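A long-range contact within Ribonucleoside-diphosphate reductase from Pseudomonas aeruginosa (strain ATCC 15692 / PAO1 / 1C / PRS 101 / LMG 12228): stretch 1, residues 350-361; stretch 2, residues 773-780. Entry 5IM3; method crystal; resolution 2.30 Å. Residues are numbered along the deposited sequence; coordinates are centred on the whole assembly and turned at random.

Stretch 1, residues 350-361: SFDYMSSTPTLF
Stretch 2, residues 773-780: ATIANITG

Residues that touch are at least 415 apart in sequence, and the two stretches pack together without a hydrogen bond between them. The contact is van der Waals packing that buries 406 Å², both sides summed. Stretch 2 is helical from Ala773 to Thr779. Stretch 1 crosses it as a loop, a short strand at 353-355 and the start of a helix at Thr357. The strand runs at 137° to the helix, so broadly against it, with the axes 9.2 Å apart at closest. The helix that begins at Thr357 makes 62° with helix 773-779, their axes 10.9 Å apart at closest. The register follows: Phe351 CA is 5.7 Å from Thr779 CA, and Met354 CA is 6.6 Å from Ile775 CA.

Ser350 (phi/psi -86/-8, chi1 p) does not reach stretch 2. Ser350 OG accepts a weak hydrogen bond from Asp352 N at 3.3 Å.

Phe351 closes a preceding helix in a Schellman motif, with phi/psi 69/15. Its CB points toward stretch 2, with chi1 m and chi2 -9°. The buried ring lies against the end of the other helix. Thr779 CA sits over one ring face, 4.2 Å from the centroid of the Phe351 ring and 25° off the normal, a CH-pi contact. Phe351 CD2 is 3.8 Å from Thr779 O, and Phe351 CB is 3.9 Å from Thr779 CG2. Thr779 takes chi1 p. Thr779 OG1 donates to Ile775 O at 2.8 Å, which satisfies the hydroxyl within its own helix, while its methyl meets stretch 1.

Asp352 (-65/-34) and Tyr353 (-149/153) both point away.

Met354 (-137/125) points toward the helix. Its rotamer is t, p, p, and the flexible chain touches successive turns. Met354 CG is 3.7 Å from Ile775 CB, and Met354 CE is 3.7 Å from Thr779 CG2. Met354 CE also approaches Ile778 CG2 at 4.5 Å.

Ser355 (-63/162, chi1 m) points away, so its backbone makes the contact: Ser355 O is 3.5 Å from Ile775 CG2. Ile775, buried with chi1 p and chi2 t, has the largest area covered by the other stretch.

Ser356 (-65/163, chi1 p) is the N-cap residue. Ser356 O accepts from Leu360 N at 3.0 Å, within the first turn of the new helix.

Thr357 (-51/-48, chi1 m) points sideways and is partly exposed. Thr357 OG1 is 3.8 Å from Thr774 CB, a packing contact; the hydroxyl is hydrogen-bonded elsewhere in the structure. Thr774 has chi1 m.

Pro358 (-66/-38) and Thr359 (-61/-51) make no contact.

Leu360 (-54/-38, chi1 m, chi2 t) points toward stretch 2. Leu360 CD1 is 3.9 Å from Ile775 CG2 and 4.1 Å from Ile778 CD1. Its apolar CD1 suits this buried site against two isoleucines. Ile778 has chi1 m and chi2 t.

Phe361 (-81/-35, chi1 t) is exposed and out of reach. In stretch 2, Gly780 follows the helix with phi/psi 79/35, a positive phi that favours glycine.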

# COMPACT_ATOMS: atom_id res chain seq x y z
N SER A 350 -52.74 -9.59 21.19
CA SER A 350 -52.67 -10.57 20.12
C SER A 350 -51.46 -10.37 19.22
O SER A 350 -51.21 -11.22 18.35
CB SER A 350 -53.94 -10.51 19.26
OG SER A 350 -53.98 -9.30 18.52
N PHE A 351 -50.72 -9.28 19.39
CA PHE A 351 -49.57 -8.93 18.56
C PHE A 351 -49.97 -8.54 17.14
O PHE A 351 -49.11 -8.50 16.25
CB PHE A 351 -48.54 -10.07 18.51
CG PHE A 351 -48.01 -10.50 19.85
CD1 PHE A 351 -48.30 -9.79 21.01
CD2 PHE A 351 -47.21 -11.63 19.95
CE1 PHE A 351 -47.81 -10.21 22.23
CE2 PHE A 351 -46.72 -12.04 21.18
CZ PHE A 351 -47.02 -11.33 22.31
N ASP A 352 -51.25 -8.27 16.90
CA ASP A 352 -51.66 -7.80 15.58
C ASP A 352 -51.06 -6.43 15.27
O ASP A 352 -50.74 -6.13 14.11
CB ASP A 352 -53.18 -7.74 15.49
CG ASP A 352 -53.82 -9.11 15.41
OD1 ASP A 352 -53.08 -10.12 15.46
OD2 ASP A 352 -55.06 -9.18 15.30
N TYR A 353 -50.92 -5.59 16.29
CA TYR A 353 -50.33 -4.26 16.18
C TYR A 353 -49.65 -3.97 17.51
O TYR A 353 -50.03 -4.52 18.55
CB TYR A 353 -51.40 -3.20 15.85
CG TYR A 353 -51.04 -1.78 16.24
CD1 TYR A 353 -51.35 -1.29 17.51
CD2 TYR A 353 -50.42 -0.93 15.35
CE1 TYR A 353 -51.04 0.02 17.86
CE2 TYR A 353 -50.10 0.37 15.69
CZ TYR A 353 -50.41 0.84 16.95
OH TYR A 353 -50.09 2.13 17.30
N MET A 354 -48.61 -3.14 17.47
CA MET A 354 -47.89 -2.79 18.69
C MET A 354 -47.60 -1.30 18.69
O MET A 354 -47.01 -0.78 17.74
CB MET A 354 -46.58 -3.59 18.80
CG MET A 354 -45.93 -3.50 20.17
SD MET A 354 -47.02 -3.98 21.53
CE MET A 354 -47.39 -5.69 21.10
N SER A 355 -48.03 -0.63 19.75
CA SER A 355 -47.72 0.78 19.91
C SER A 355 -46.21 0.97 20.03
O SER A 355 -45.46 0.04 20.31
CB SER A 355 -48.42 1.34 21.15
OG SER A 355 -49.82 1.08 21.09
N SER A 356 -45.78 2.21 19.80
CA SER A 356 -44.37 2.53 19.88
C SER A 356 -43.86 2.35 21.31
O SER A 356 -44.63 2.30 22.28
CB SER A 356 -44.12 3.96 19.42
OG SER A 356 -44.81 4.87 20.25
N THR A 357 -42.54 2.27 21.43
CA THR A 357 -41.89 2.12 22.74
C THR A 357 -42.34 3.15 23.76
O THR A 357 -42.64 2.76 24.90
CB THR A 357 -40.37 2.17 22.52
OG1 THR A 357 -39.91 0.86 22.12
CG2 THR A 357 -39.62 2.61 23.77
N PRO A 358 -42.40 4.45 23.46
CA PRO A 358 -42.84 5.40 24.50
C PRO A 358 -44.29 5.21 24.91
O PRO A 358 -44.60 5.36 26.10
CB PRO A 358 -42.60 6.78 23.85
CG PRO A 358 -42.59 6.53 22.40
CD PRO A 358 -42.01 5.15 22.22
N THR A 359 -45.18 4.88 23.98
CA THR A 359 -46.56 4.61 24.36
C THR A 359 -46.62 3.42 25.30
O THR A 359 -47.22 3.49 26.38
CB THR A 359 -47.42 4.36 23.12
OG1 THR A 359 -47.53 5.57 22.36
CG2 THR A 359 -48.82 3.90 23.51
N LEU A 360 -45.99 2.31 24.92
CA LEU A 360 -45.97 1.12 25.77
C LEU A 360 -45.46 1.45 27.17
O LEU A 360 -45.97 0.91 28.16
CB LEU A 360 -45.10 0.04 25.14
CG LEU A 360 -45.66 -0.62 23.88
CD1 LEU A 360 -44.66 -1.63 23.35
CD2 LEU A 360 -47.01 -1.28 24.16
N PHE A 361 -44.46 2.32 27.27
CA PHE A 361 -43.82 2.57 28.56
C PHE A 361 -44.63 3.53 29.43
O PHE A 361 -44.65 3.36 30.66
CB PHE A 361 -42.41 3.12 28.34
CG PHE A 361 -41.57 3.11 29.58
CD1 PHE A 361 -41.50 4.22 30.40
CD2 PHE A 361 -40.84 1.98 29.92
CE1 PHE A 361 -40.72 4.21 31.54
CE2 PHE A 361 -40.06 1.96 31.07
CZ PHE A 361 -40.00 3.08 31.88
N ALA A 773 -37.04 -2.09 16.54
CA ALA A 773 -36.14 -2.96 17.29
C ALA A 773 -36.86 -3.67 18.43
O ALA A 773 -36.96 -4.91 18.45
CB ALA A 773 -34.96 -2.15 17.82
N THR A 774 -37.36 -2.91 19.40
CA THR A 774 -37.92 -3.51 20.60
C THR A 774 -39.24 -4.22 20.32
O THR A 774 -39.44 -5.37 20.74
CB THR A 774 -38.09 -2.45 21.69
OG1 THR A 774 -36.83 -1.84 21.97
CG2 THR A 774 -38.65 -3.07 22.96
N ILE A 775 -40.15 -3.56 19.61
CA ILE A 775 -41.51 -4.10 19.47
C ILE A 775 -41.56 -5.31 18.54
O ILE A 775 -42.47 -6.13 18.66
CB ILE A 775 -42.49 -3.01 19.00
CG1 ILE A 775 -42.09 -2.45 17.63
CG2 ILE A 775 -42.57 -1.89 20.04
CD1 ILE A 775 -43.06 -1.42 17.09
N ALA A 776 -40.60 -5.44 17.62
CA ALA A 776 -40.49 -6.68 16.86
C ALA A 776 -40.02 -7.82 17.75
O ALA A 776 -40.51 -8.95 17.65
CB ALA A 776 -39.54 -6.49 15.67
N ASN A 777 -39.06 -7.54 18.64
CA ASN A 777 -38.63 -8.54 19.61
C ASN A 777 -39.77 -8.91 20.56
O ASN A 777 -39.90 -10.08 20.95
CB ASN A 777 -37.43 -8.03 20.41
CG ASN A 777 -36.17 -7.96 19.58
OD1 ASN A 777 -36.20 -8.11 18.36
ND2 ASN A 777 -35.04 -7.73 20.25
N ILE A 778 -40.58 -7.93 20.95
CA ILE A 778 -41.70 -8.22 21.85
C ILE A 778 -42.69 -9.16 21.16
O ILE A 778 -43.19 -10.11 21.78
CB ILE A 778 -42.38 -6.91 22.30
CG1 ILE A 778 -41.43 -6.09 23.16
CG2 ILE A 778 -43.67 -7.21 23.07
CD1 ILE A 778 -41.93 -4.70 23.48
N THR A 779 -42.97 -8.92 19.89
CA THR A 779 -43.93 -9.72 19.14
C THR A 779 -43.30 -10.92 18.44
O THR A 779 -44.04 -11.77 17.92
CB THR A 779 -44.64 -8.85 18.10
OG1 THR A 779 -43.67 -8.26 17.22
CG2 THR A 779 -45.44 -7.74 18.78
N GLY A 780 -41.98 -11.01 18.41
CA GLY A 780 -41.30 -12.18 17.87
C GLY A 780 -41.23 -12.25 16.36
O GLY A 780 -41.29 -13.34 15.79